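Local coordinates for protein DR2417 (Deinococcus radiodurans, PDB 4XWW) that probably degrades and matures RNA as a metal-dependent 5'-3' exoribonuclease, possibly with endonuclease activity, and works as a homodimer, at residues Pro180-Gly185 with Gln248-Gln253; Gly238-Thr243 with Gln262-Val267; Leu324-His329 with Val354-Asn359; Arg360-Glu363 with Val369-Pro372. One frame throughout, in Å; residues are numbered along the deposited sequence.

Contact 1: residues Pro180-Gly185 with Gln248-Gln253; sequences PDVGTG and QVYRIQ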
loop_
_atom_site.group_PDB
_atom_site.type_symbol
_atom_site.label_atom_id
_atom_site.label_comp_id
_atom_site.label_asym_id
_atom_site.label_seq_id
_atom_site.Cartn_x
_atom_site.Cartn_y
_atom_site.Cartn_z
ATOM N N PRO A 180 -20.648 20.835 -12.073
ATOM C CA PRO A 180 -21.503 21.957 -12.493
ATOM C C PRO A 180 -20.866 23.335 -12.269
ATOM O O PRO A 180 -21.334 24.315 -12.852
ATOM C CB PRO A 180 -22.765 21.789 -11.628
ATOM C CG PRO A 180 -22.388 20.889 -10.528
ATOM C CD PRO A 180 -21.257 20.023 -11.004
ATOM N N ASP A 181 -19.814 23.404 -11.457
ATOM C CA ASP A 181 -19.156 24.679 -11.178
ATOM C C ASP A 181 -17.788 24.440 -10.548
ATOM O O ASP A 181 -17.699 24.122 -9.367
ATOM C CB ASP A 181 -20.029 25.539 -10.256
ATOM C CG ASP A 181 -19.379 26.876 -9.912
ATOM O OD1 ASP A 181 -18.377 27.256 -10.564
ATOM O OD2 ASP A 181 -19.897 27.549 -8.994
ATOM N N VAL A 182 -16.722 24.581 -11.329
ATOM C CA VAL A 182 -15.385 24.348 -10.780
ATOM C C VAL A 182 -14.964 25.507 -9.878
ATOM O O VAL A 182 -13.963 25.413 -9.175
ATOM C CB VAL A 182 -14.332 24.118 -11.876
ATOM C CG1 VAL A 182 -14.577 22.770 -12.545
ATOM C CG2 VAL A 182 -14.352 25.238 -12.912
ATOM N N GLY A 183 -15.740 26.588 -9.891
ATOM C CA GLY A 183 -15.630 27.603 -8.849
ATOM C C GLY A 183 -14.760 28.806 -9.165
ATOM O O GLY A 183 -14.659 29.738 -8.369
ATOM N N THR A 184 -14.157 28.810 -10.345
ATOM C CA THR A 184 -13.151 29.808 -10.677
ATOM C C THR A 184 -13.746 31.022 -11.389
ATOM O O THR A 184 -13.015 31.918 -11.792
ATOM C CB THR A 184 -12.048 29.212 -11.555
ATOM O OG1 THR A 184 -12.634 28.670 -12.746
ATOM C CG2 THR A 184 -11.300 28.118 -10.797
ATOM N N GLY A 185 -15.064 31.035 -11.551
ATOM C CA GLY A 185 -15.752 32.184 -12.119
ATOM C C GLY A 185 -15.512 32.360 -13.605
ATOM O O GLY A 185 -15.714 33.447 -14.151
ATOM N N GLN A 248 -3.539 20.764 -10.046
ATOM C CA GLN A 248 -4.954 20.974 -9.761
ATOM C C GLN A 248 -5.205 22.465 -9.789
ATOM O O GLN A 248 -5.389 23.104 -8.753
ATOM C CB GLN A 248 -5.380 20.387 -8.409
ATOM C CG GLN A 248 -6.605 19.455 -8.500
ATOM C CD GLN A 248 -7.896 20.104 -9.043
ATOM O OE1 GLN A 248 -7.916 21.250 -9.521
ATOM N NE2 GLN A 248 -8.985 19.346 -8.979
ATOM N N VAL A 249 -5.202 23.014 -10.996
ATOM C CA VAL A 249 -5.287 24.452 -11.164
ATOM C C VAL A 249 -6.577 25.040 -10.616
ATOM O O VAL A 249 -6.533 26.105 -10.010
ATOM C CB VAL A 249 -5.145 24.855 -12.651
ATOM C CG1 VAL A 249 -5.163 26.362 -12.773
ATOM C CG2 VAL A 249 -3.836 24.283 -13.228
ATOM N N TYR A 250 -7.720 24.380 -10.825
ATOM C CA TYR A 250 -8.961 24.924 -10.250
ATOM C C TYR A 250 -8.893 25.026 -8.722
ATOM O O TYR A 250 -9.216 26.065 -8.143
ATOM C CB TYR A 250 -10.176 24.078 -10.612
ATOM C CG TYR A 250 -10.419 23.918 -12.087
ATOM C CD1 TYR A 250 -10.250 24.985 -12.977
ATOM C CD2 TYR A 250 -10.831 22.699 -12.594
ATOM C CE1 TYR A 250 -10.486 24.811 -14.356
ATOM C CE2 TYR A 250 -11.073 22.523 -13.937
ATOM C CZ TYR A 250 -10.903 23.569 -14.811
ATOM O OH TYR A 250 -11.148 23.335 -16.143
ATOM N N ARG A 251 -8.532 23.915 -8.089
ATOM C CA ARG A 251 -8.335 23.848 -6.633
ATOM C C ARG A 251 -7.412 24.963 -6.132
ATOM O O ARG A 251 -7.743 25.695 -5.183
ATOM C CB ARG A 251 -7.766 22.478 -6.261
ATOM C CG ARG A 251 -7.601 22.187 -4.741
ATOM C CD ARG A 251 -8.895 21.705 -4.073
ATOM N NE ARG A 251 -9.533 20.606 -4.789
ATOM C CZ ARG A 251 -9.217 19.317 -4.676
ATOM N NH1 ARG A 251 -8.261 18.915 -3.816
ATOM N NH2 ARG A 251 -9.893 18.426 -5.408
ATOM N N ILE A 252 -6.250 25.088 -6.762
ATOM C CA ILE A 252 -5.282 26.083 -6.330
ATOM C C ILE A 252 -5.810 27.501 -6.558
ATOM O O ILE A 252 -5.668 28.360 -5.696
ATOM C CB ILE A 252 -3.934 25.889 -7.031
ATOM C CG1 ILE A 252 -3.346 24.537 -6.606
ATOM C CG2 ILE A 252 -2.987 27.003 -6.645
ATOM C CD1 ILE A 252 -2.130 24.079 -7.410
ATOM N N GLN A 253 -6.434 27.755 -7.702
ATOM C CA GLN A 253 -6.970 29.099 -7.939
ATOM C C GLN A 253 -8.012 29.451 -6.877
ATOM O O GLN A 253 -8.008 30.552 -6.321
ATOM C CB GLN A 253 -7.602 29.224 -9.326
ATOM C CG GLN A 253 -8.261 30.590 -9.553
ATOM C CD GLN A 253 -7.248 31.720 -9.689
ATOM O OE1 GLN A 253 -6.197 31.556 -10.310
ATOM N NE2 GLN A 253 -7.580 32.888 -9.140
#
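Val182 and Tyr250 form the apolar centre of a joint between the metallo-beta-lactamase part of RNase J, which supplies the loop Pro180-Gly185, and the beta-CASP part, which supplies the first turn of helix 249-261. The valine sits on one face of the phenol ring. Its CG2 makes a CH-pi contact 4.0 Å from the Tyr250 ring centroid and only 6° off the ring normal, while CG1 reaches the rim at Tyr250 CD2, 3.7 Å away. Beside it, Thr184 sets OG1 between its backbone N and carbonyl carbon (chi1 58°), which leaves the methyl CG2 facing the helix; there it lies 3.9 Å from Tyr250 O and 4.1 Å from Gln253 CG. The amide of Gln253 points elsewhere, to Asn287 and Asp257.

Both partners are braced locally. Asp181 OD1 takes the backbone N of Gly183 at 2.8 Å, an Asx turn that bends the loop at Val182. Gln248, the N-cap of the helix, accepts from Arg251 N through OE1 at 3.1 Å, an almost straight bond.

The side chain of Tyr250 lies about 6 Å from those of the zinc ligand His153 and of Ser154, so the joint borders the active site. A further tie between loop and helix is Val182 O to Asn254 ND2. On other sides of the helix turn, Arg251 packs on Ile225 and Leu229 of helix 222-234, and Val249 and Ile252 rest on helix 271-282.

Contact 2: residues Gly238-Thr243 with Gln262-Val267; sequences GRVFLT and QGRRVV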
loop_
_atom_site.group_PDB
_atom_site.type_symbol
_atom_site.label_atom_id
_atom_site.label_comp_id
_atom_site.label_asym_id
_atom_site.label_seq_id
_atom_site.Cartn_x
_atom_site.Cartn_y
_atom_site.Cartn_z
ATOM N N GLY A 238 -3.374 30.042 13.247
ATOM C CA GLY A 238 -1.982 30.300 12.918
ATOM C C GLY A 238 -1.687 30.122 11.435
ATOM O O GLY A 238 -2.539 30.361 10.581
ATOM N N ARG A 239 -0.468 29.691 11.129
ATOM C CA ARG A 239 -0.069 29.434 9.746
ATOM C C ARG A 239 -0.861 28.262 9.148
ATOM O O ARG A 239 -1.255 27.332 9.857
ATOM C CB ARG A 239 1.434 29.137 9.668
ATOM C CG ARG A 239 2.330 30.258 10.103
ATOM C CD ARG A 239 3.782 29.975 9.717
ATOM N NE ARG A 239 4.257 28.755 10.366
ATOM C CZ ARG A 239 5.520 28.341 10.368
ATOM N NH1 ARG A 239 6.456 29.058 9.768
ATOM N NH2 ARG A 239 5.848 27.210 10.980
ATOM N N VAL A 240 -1.082 28.299 7.842
ATOM C CA VAL A 240 -1.716 27.194 7.125
ATOM C C VAL A 240 -0.771 26.712 6.035
ATOM O O VAL A 240 -0.244 27.515 5.246
ATOM C CB VAL A 240 -3.079 27.595 6.495
ATOM C CG1 VAL A 240 -3.685 26.449 5.667
ATOM C CG2 VAL A 240 -4.048 28.092 7.550
ATOM N N PHE A 241 -0.567 25.401 6.004
ATOM C CA PHE A 241 0.112 24.714 4.917
ATOM C C PHE A 241 -0.894 23.814 4.249
ATOM O O PHE A 241 -1.642 23.093 4.915
ATOM C CB PHE A 241 1.304 23.888 5.416
ATOM C CG PHE A 241 2.350 24.682 6.156
ATOM C CD1 PHE A 241 2.116 25.134 7.449
ATOM C CD2 PHE A 241 3.578 24.951 5.576
ATOM C CE1 PHE A 241 3.088 25.867 8.137
ATOM C CE2 PHE A 241 4.554 25.663 6.255
ATOM C CZ PHE A 241 4.306 26.133 7.533
ATOM N N LEU A 242 -0.933 23.845 2.924
ATOM C CA LEU A 242 -1.856 22.998 2.199
ATOM C C LEU A 242 -1.113 22.312 1.054
ATOM O O LEU A 242 -0.294 22.938 0.404
ATOM C CB LEU A 242 -3.038 23.827 1.663
ATOM C CG LEU A 242 -4.110 23.075 0.878
ATOM C CD1 LEU A 242 -5.465 23.762 1.084
ATOM C CD2 LEU A 242 -3.769 23.016 -0.632
ATOM N N THR A 243 -1.398 21.031 0.832
ATOM C CA THR A 243 -0.843 20.305 -0.313
ATOM C C THR A 243 -1.954 19.726 -1.140
ATOM O O THR A 243 -3.015 19.365 -0.632
ATOM C CB THR A 243 0.126 19.173 0.128
ATOM O OG1 THR A 243 0.752 18.592 -1.022
ATOM C CG2 THR A 243 -0.622 18.068 0.893
ATOM N N GLN A 262 -9.471 35.916 3.076
ATOM C CA GLN A 262 -9.201 35.647 4.478
ATOM C C GLN A 262 -7.963 36.368 5.000
ATOM O O GLN A 262 -7.519 36.109 6.111
ATOM C CB GLN A 262 -9.061 34.137 4.717
ATOM C CG GLN A 262 -10.344 33.356 4.450
ATOM C CD GLN A 262 -11.550 33.955 5.146
ATOM O OE1 GLN A 262 -11.460 34.410 6.286
ATOM N NE2 GLN A 262 -12.693 33.960 4.459
ATOM N N GLY A 263 -7.417 37.289 4.212
ATOM C CA GLY A 263 -6.305 38.098 4.687
ATOM C C GLY A 263 -4.963 37.387 4.770
ATOM O O GLY A 263 -4.074 37.815 5.519
ATOM N N ARG A 264 -4.806 36.323 3.986
ATOM C CA ARG A 264 -3.550 35.568 3.955
ATOM C C ARG A 264 -2.811 35.723 2.617
ATOM O O ARG A 264 -3.426 35.680 1.555
ATOM C CB ARG A 264 -3.809 34.081 4.226
ATOM C CG ARG A 264 -4.391 33.818 5.598
ATOM C CD ARG A 264 -4.669 32.334 5.807
ATOM N NE ARG A 264 -5.145 32.057 7.163
ATOM C CZ ARG A 264 -4.378 31.644 8.171
ATOM N NH1 ARG A 264 -3.077 31.441 7.986
ATOM N NH2 ARG A 264 -4.914 31.425 9.379
ATOM N N ARG A 265 -1.490 35.872 2.683
ATOM C CA ARG A 265 -0.661 35.891 1.476
ATOM C C ARG A 265 -0.183 34.480 1.188
ATOM O O ARG A 265 -0.094 33.660 2.100
ATOM C CB ARG A 265 0.533 36.831 1.630
ATOM C CG ARG A 265 0.192 38.299 1.927
ATOM C CD ARG A 265 -0.630 38.898 0.795
ATOM N NE ARG A 265 0.097 38.906 -0.474
ATOM C CZ ARG A 265 0.892 39.900 -0.871
ATOM N NH1 ARG A 265 1.071 40.977 -0.101
ATOM N NH2 ARG A 265 1.516 39.822 -2.039
ATOM N N VAL A 266 0.120 34.193 -0.074
ATOM C CA VAL A 266 0.366 32.818 -0.486
ATOM C C VAL A 266 1.811 32.598 -0.935
ATOM O O VAL A 266 2.380 33.411 -1.661
ATOM C CB VAL A 266 -0.604 32.422 -1.617
ATOM C CG1 VAL A 266 -0.355 30.986 -2.099
ATOM C CG2 VAL A 266 -2.039 32.556 -1.119
ATOM N N VAL A 267 2.393 31.493 -0.476
ATOM C CA VAL A 267 3.711 31.060 -0.927
ATOM C C VAL A 267 3.522 29.762 -1.682
ATOM O O VAL A 267 2.917 28.820 -1.165
ATOM C CB VAL A 267 4.706 30.799 0.233
ATOM C CG1 VAL A 267 6.055 30.338 -0.315
ATOM C CG2 VAL A 267 4.905 32.029 1.097
#
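Arg264 reaches across to Gly238 within a beta-alpha-beta unit of the beta-CASP domain: strand 240-243, helix 249-261 and strand 265-269, the two strands parallel but separated in the sheet by strand 306-310. The guanidinium grips one backbone oxygen end-on with two nitrogens. NH1 and NH2 each lie 2.9 Å from Gly238 O, which sits within 5° of the guanidinium plane. NH2 arrives in the carbonyl plane and NH1 is tilted about 20° from it, so the carbonyl just ahead of the strand is satisfied twice over. NH1 also donates to Val306 O of the intervening strand, and one arginine thereby ties together the ends of three neighbouring strands. Its chain is extended from CG to NE, which gives it the span to cross the gap.

Arg239 turns away from this contact and forms a salt bridge with Asp338. The backbone of Val240, meanwhile, is bonded to Val306 and Phe308. Just before Arg264, Gly263 closes helix 249-261 in a Schellman motif, with Arg264 N bonded to Ala259 O. Val240 crosses the arginine at about a right angle, its CG2 poised 3.5 Å above the guanidinium plane, offset toward NH1.

Contact 3: residues Leu324-His329 with Val354-Asn359; sequences LAFGTH and VNLIVN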
loop_
_atom_site.group_PDB
_atom_site.type_symbol
_atom_site.label_atom_id
_atom_site.label_comp_id
_atom_site.label_asym_id
_atom_site.label_seq_id
_atom_site.Cartn_x
_atom_site.Cartn_y
_atom_site.Cartn_z
ATOM N N LEU A 324 8.997 19.027 5.416
ATOM C CA LEU A 324 8.401 19.679 6.588
ATOM C C LEU A 324 8.079 18.662 7.687
ATOM O O LEU A 324 8.384 18.901 8.864
ATOM C CB LEU A 324 7.129 20.445 6.186
ATOM C CG LEU A 324 7.344 21.682 5.320
ATOM C CD1 LEU A 324 6.012 22.216 4.838
ATOM C CD2 LEU A 324 8.082 22.722 6.120
ATOM N N ALA A 325 7.490 17.534 7.286
ATOM C CA ALA A 325 7.047 16.491 8.211
ATOM C C ALA A 325 8.232 15.836 8.904
ATOM O O ALA A 325 8.140 15.422 10.061
ATOM C CB ALA A 325 6.218 15.446 7.481
ATOM N N PHE A 326 9.349 15.732 8.192
ATOM C CA PHE A 326 10.504 15.049 8.763
ATOM C C PHE A 326 11.494 16.003 9.411
ATOM O O PHE A 326 12.522 15.574 9.937
ATOM C CB PHE A 326 11.190 14.200 7.693
ATOM C CG PHE A 326 10.391 12.988 7.304
ATOM C CD1 PHE A 326 10.261 11.924 8.180
ATOM C CD2 PHE A 326 9.750 12.921 6.081
ATOM C CE1 PHE A 326 9.518 10.814 7.839
ATOM C CE2 PHE A 326 9.005 11.818 5.733
ATOM C CZ PHE A 326 8.892 10.761 6.613
ATOM N N GLY A 327 11.176 17.292 9.384
ATOM C CA GLY A 327 12.017 18.295 10.017
ATOM C C GLY A 327 13.290 18.602 9.255
ATOM O O GLY A 327 14.280 19.030 9.839
ATOM N N THR A 328 13.268 18.406 7.938
ATOM C CA THR A 328 14.478 18.589 7.144
ATOM C C THR A 328 14.364 19.719 6.118
ATOM O O THR A 328 15.224 19.859 5.250
ATOM C CB THR A 328 14.873 17.293 6.407
ATOM O OG1 THR A 328 13.800 16.875 5.559
ATOM C CG2 THR A 328 15.201 16.174 7.405
ATOM N N HIS A 329 13.307 20.520 6.210
ATOM C CA HIS A 329 13.185 21.668 5.315
ATOM C C HIS A 329 14.178 22.760 5.707
ATOM O O HIS A 329 14.283 23.119 6.877
ATOM C CB HIS A 329 11.760 22.218 5.320
ATOM C CG HIS A 329 11.477 23.133 4.174
ATOM N ND1 HIS A 329 12.012 24.399 4.083
ATOM C CD2 HIS A 329 10.727 22.959 3.058
ATOM C CE1 HIS A 329 11.612 24.964 2.954
ATOM N NE2 HIS A 329 10.824 24.114 2.320
ATOM N N VAL A 354 1.739 8.300 2.640
ATOM C CA VAL A 354 0.940 9.379 3.196
ATOM C C VAL A 354 0.734 9.191 4.703
ATOM O O VAL A 354 0.813 10.155 5.459
ATOM C CB VAL A 354 -0.413 9.500 2.495
ATOM C CG1 VAL A 354 -1.254 10.589 3.155
ATOM C CG2 VAL A 354 -0.177 9.839 0.999
ATOM N N ASN A 355 0.477 7.959 5.134
ATOM C CA ASN A 355 0.263 7.695 6.573
ATOM C C ASN A 355 1.481 8.059 7.383
ATOM O O ASN A 355 1.382 8.507 8.549
ATOM C CB ASN A 355 -0.094 6.229 6.799
ATOM C CG ASN A 355 -0.430 5.940 8.239
ATOM O OD1 ASN A 355 -1.390 6.477 8.774
ATOM N ND2 ASN A 355 0.363 5.084 8.872
ATOM N N LEU A 356 2.645 7.857 6.776
ATOM C CA LEU A 356 3.893 8.093 7.474
ATOM C C LEU A 356 3.987 9.582 7.767
ATOM O O LEU A 356 4.362 9.998 8.861
ATOM C CB LEU A 356 5.090 7.631 6.645
ATOM C CG LEU A 356 6.459 8.059 7.171
ATOM C CD1 LEU A 356 6.677 7.488 8.565
ATOM C CD2 LEU A 356 7.555 7.608 6.225
ATOM N N ILE A 357 3.611 10.378 6.773
ATOM C CA ILE A 357 3.679 11.821 6.913
ATOM C C ILE A 357 2.629 12.299 7.901
ATOM O O ILE A 357 2.920 13.161 8.737
ATOM C CB ILE A 357 3.512 12.521 5.556
ATOM C CG1 ILE A 357 4.826 12.378 4.787
ATOM C CG2 ILE A 357 3.165 13.996 5.754
ATOM C CD1 ILE A 357 4.796 12.947 3.393
ATOM N N VAL A 358 1.436 11.716 7.837
ATOM C CA VAL A 358 0.372 12.125 8.748
ATOM C C VAL A 358 0.791 11.898 10.201
ATOM O O VAL A 358 0.639 12.783 11.047
ATOM C CB VAL A 358 -0.943 11.392 8.432
ATOM C CG1 VAL A 358 -1.952 11.546 9.592
ATOM C CG2 VAL A 358 -1.525 11.956 7.131
ATOM N N ASN A 359 1.339 10.725 10.509
ATOM C CA ASN A 359 1.770 10.481 11.880
ATOM C C ASN A 359 2.901 11.408 12.333
ATOM O O ASN A 359 2.936 11.817 13.494
ATOM C CB ASN A 359 2.179 9.010 12.066
ATOM C CG ASN A 359 0.978 8.117 12.281
ATOM O OD1 ASN A 359 0.162 8.385 13.147
ATOM N ND2 ASN A 359 0.827 7.093 11.453
#
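The Phe326 ring meets Leu356 at its edge, with Leu356 CD2 close to the plane of the ring and 3.4 Å from CZ, a tight carbon-carbon approach. The two side chains cross at about a right angle, and Leu356 CG follows at 3.7 Å from Phe326 CZ. Ile357 comes to the ring obliquely, and more loosely, its CG1 4.3 Å from Phe326 CE2. Arg360, one turn on from Leu356 in helix 351-364, packs on the ring as well.

The two segments come closest at Ala325 and Ile357, whose CA atoms are 5.9 Å apart. The small alanine permits this: its CB touches Ile357 CG2 at 3.8 Å. Ile357 holds that methyl anti to its backbone N and sends CG1 the other way round CB (chi1 -76°), so its two branches serve Ala325 and Phe326 separately. The contact is wholly apolar, plain helix-helix packing within the beta-CASP domain.

Just past Phe326 the chain turns at Gly327 in a Schellman motif. Ile357 also touches Leu321 of helix 320-326. Val358 points away from that helix and lies against Tyr370, just after strand 367-369, while Asn355 and Asn359 bond to Glu405 and Arg407 of the second subunit.

Contact 4: residues Arg360-Glu363 with Val369-Pro372; sequences RLYE and VYPP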
loop_
_atom_site.group_PDB
_atom_site.type_symbol
_atom_site.label_atom_id
_atom_site.label_comp_id
_atom_site.label_asym_id
_atom_site.label_seq_id
_atom_site.Cartn_x
_atom_site.Cartn_y
_atom_site.Cartn_z
ATOM N N ARG A 360 3.818 11.755 11.434
ATOM C CA ARG A 360 4.868 12.691 11.813
ATOM C C ARG A 360 4.289 14.077 12.086
ATOM O O ARG A 360 4.749 14.760 13.011
ATOM C CB ARG A 360 5.958 12.783 10.745
ATOM C CG ARG A 360 6.750 11.488 10.528
ATOM C CD ARG A 360 7.728 11.208 11.644
ATOM N NE ARG A 360 8.157 9.810 11.632
ATOM C CZ ARG A 360 7.502 8.822 12.240
ATOM N NH1 ARG A 360 6.385 9.078 12.910
ATOM N NH2 ARG A 360 7.961 7.578 12.178
ATOM N N LEU A 361 3.320 14.498 11.272
ATOM C CA LEU A 361 2.648 15.768 11.516
ATOM C C LEU A 361 1.982 15.771 12.895
ATOM O O LEU A 361 2.143 16.728 13.648
ATOM C CB LEU A 361 1.620 16.063 10.416
ATOM C CG LEU A 361 2.251 16.273 9.049
ATOM C CD1 LEU A 361 1.160 16.313 7.945
ATOM C CD2 LEU A 361 3.095 17.558 9.035
ATOM N N TYR A 362 1.275 14.691 13.240
ATOM C CA TYR A 362 0.639 14.603 14.556
ATOM C C TYR A 362 1.668 14.693 15.677
ATOM O O TYR A 362 1.415 15.312 16.709
ATOM C CB TYR A 362 -0.175 13.297 14.713
ATOM C CG TYR A 362 -1.594 13.386 14.206
ATOM C CD1 TYR A 362 -2.592 13.994 14.965
ATOM C CD2 TYR A 362 -1.936 12.875 12.960
ATOM C CE1 TYR A 362 -3.891 14.077 14.510
ATOM C CE2 TYR A 362 -3.238 12.963 12.487
ATOM C CZ TYR A 362 -4.206 13.565 13.263
ATOM O OH TYR A 362 -5.490 13.642 12.788
ATOM N N GLU A 363 2.833 14.081 15.482
ATOM C CA GLU A 363 3.839 14.091 16.530
ATOM C C GLU A 363 4.468 15.471 16.699
ATOM O O GLU A 363 4.870 15.835 17.810
ATOM C CB GLU A 363 4.901 13.018 16.262
ATOM C CG GLU A 363 4.335 11.616 16.452
ATOM C CD GLU A 363 5.394 10.538 16.502
ATOM O OE1 GLU A 363 6.087 10.352 15.482
ATOM O OE2 GLU A 363 5.519 9.880 17.561
ATOM N N VAL A 369 -5.477 18.060 8.805
ATOM C CA VAL A 369 -6.797 18.110 8.195
ATOM C C VAL A 369 -6.785 17.335 6.882
ATOM O O VAL A 369 -6.026 17.670 5.966
ATOM C CB VAL A 369 -7.219 19.584 7.945
ATOM C CG1 VAL A 369 -8.520 19.657 7.175
ATOM C CG2 VAL A 369 -7.343 20.318 9.270
ATOM N N TYR A 370 -7.630 16.313 6.783
ATOM C CA TYR A 370 -7.676 15.466 5.567
ATOM C C TYR A 370 -9.000 14.736 5.445
ATOM O O TYR A 370 -9.775 14.677 6.415
ATOM C CB TYR A 370 -6.533 14.443 5.573
ATOM C CG TYR A 370 -6.392 13.743 6.911
ATOM C CD1 TYR A 370 -7.270 12.727 7.287
ATOM C CD2 TYR A 370 -5.409 14.124 7.803
ATOM C CE1 TYR A 370 -7.149 12.104 8.534
ATOM C CE2 TYR A 370 -5.273 13.505 9.034
ATOM C CZ TYR A 370 -6.143 12.499 9.396
ATOM O OH TYR A 370 -5.996 11.920 10.637
ATOM N N PRO A 371 -9.299 14.197 4.247
ATOM C CA PRO A 371 -10.524 13.403 4.098
ATOM C C PRO A 371 -10.337 12.048 4.761
ATOM O O PRO A 371 -9.216 11.580 4.815
ATOM C CB PRO A 371 -10.671 13.248 2.578
ATOM C CG PRO A 371 -9.758 14.281 1.994
ATOM C CD PRO A 371 -8.628 14.391 2.945
ATOM N N PRO A 372 -11.432 11.408 5.173
ATOM C CA PRO A 372 -12.817 11.843 5.011
ATOM C C PRO A 372 -13.324 12.725 6.149
ATOM O O PRO A 372 -14.428 13.252 6.051
ATOM C CB PRO A 372 -13.581 10.517 4.975
ATOM C CG PRO A 372 -12.775 9.638 5.811
ATOM C CD PRO A 372 -11.346 9.996 5.579
#
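Tyr362 and Tyr370 carry this contact by themselves, joining helix 351-364 to the chain that leaves strand 367-369, the edge strand of the five-stranded parallel sheet. Helix and strand complete a beta-alpha-beta crossover from strand 339-342, next to which 367-369 lies. The two phenols come from opposite directions and meet at their hydroxyls. Tyr362 OH donates to Tyr370 OH at 2.8 Å. Relative to the Tyr362 ring, the Tyr370 oxygen lies at the edge, near the plane, and stays 3.5 Å from Tyr362 CE2. Relative to the Tyr370 ring, the approach of Tyr362 OH is oblique. The ring rims also brush, CE2 of Tyr362 lying 4.0 Å from CE2 of Tyr370.

Tyr370 reaches the helix with its CG set between the backbone N and the carbonyl carbon (chi1 46°), which brings the ring up against Tyr362. Around the pair, Tyr362 rests on Val368 and Tyr370 on Leu342, while the backbone of Val369 is bonded to Val340 and Leu342.

The second subunit extends the bond at both ends: Tyr362 OH is bonded to Asn411 ND2 and Tyr370 OH to Glu214 OE1, both of that subunit, with its Arg407 packed on both tyrosines. The result is a short relay, amide to phenol to phenol to carboxylate. It probably fixes the rotation of both hydroxyls, would favour protonated phenols beside the carboxylate, and makes the crossover part of the dimer interface.

Contacts 1 and 4 are buried, contacts 2 and 3 only partly so. Helix 249-261 joins the first two: contact 1 uses its start, and the second segment of contact 2 follows its end, the centres being about 18 Å apart. Contacts 3 and 4 share helix 351-364, lie about 10 Å apart between centres and touch directly, Ala325 CB lying 4.1 Å from Leu361 CD2; both also reach the second subunit. Phe241 CD2 meets Leu324 CD1 at 3.7 Å, linking contact 2 to contact 3. Chemistry follows place: contact 1 joins two domains near the zinc site by CH-pi packing, contact 2 ties strand ends through arginine-to-carbonyl hydrogen bonds, contact 3 packs helices apolarly, and contact 4 bonds hydroxyls at the dimer interface.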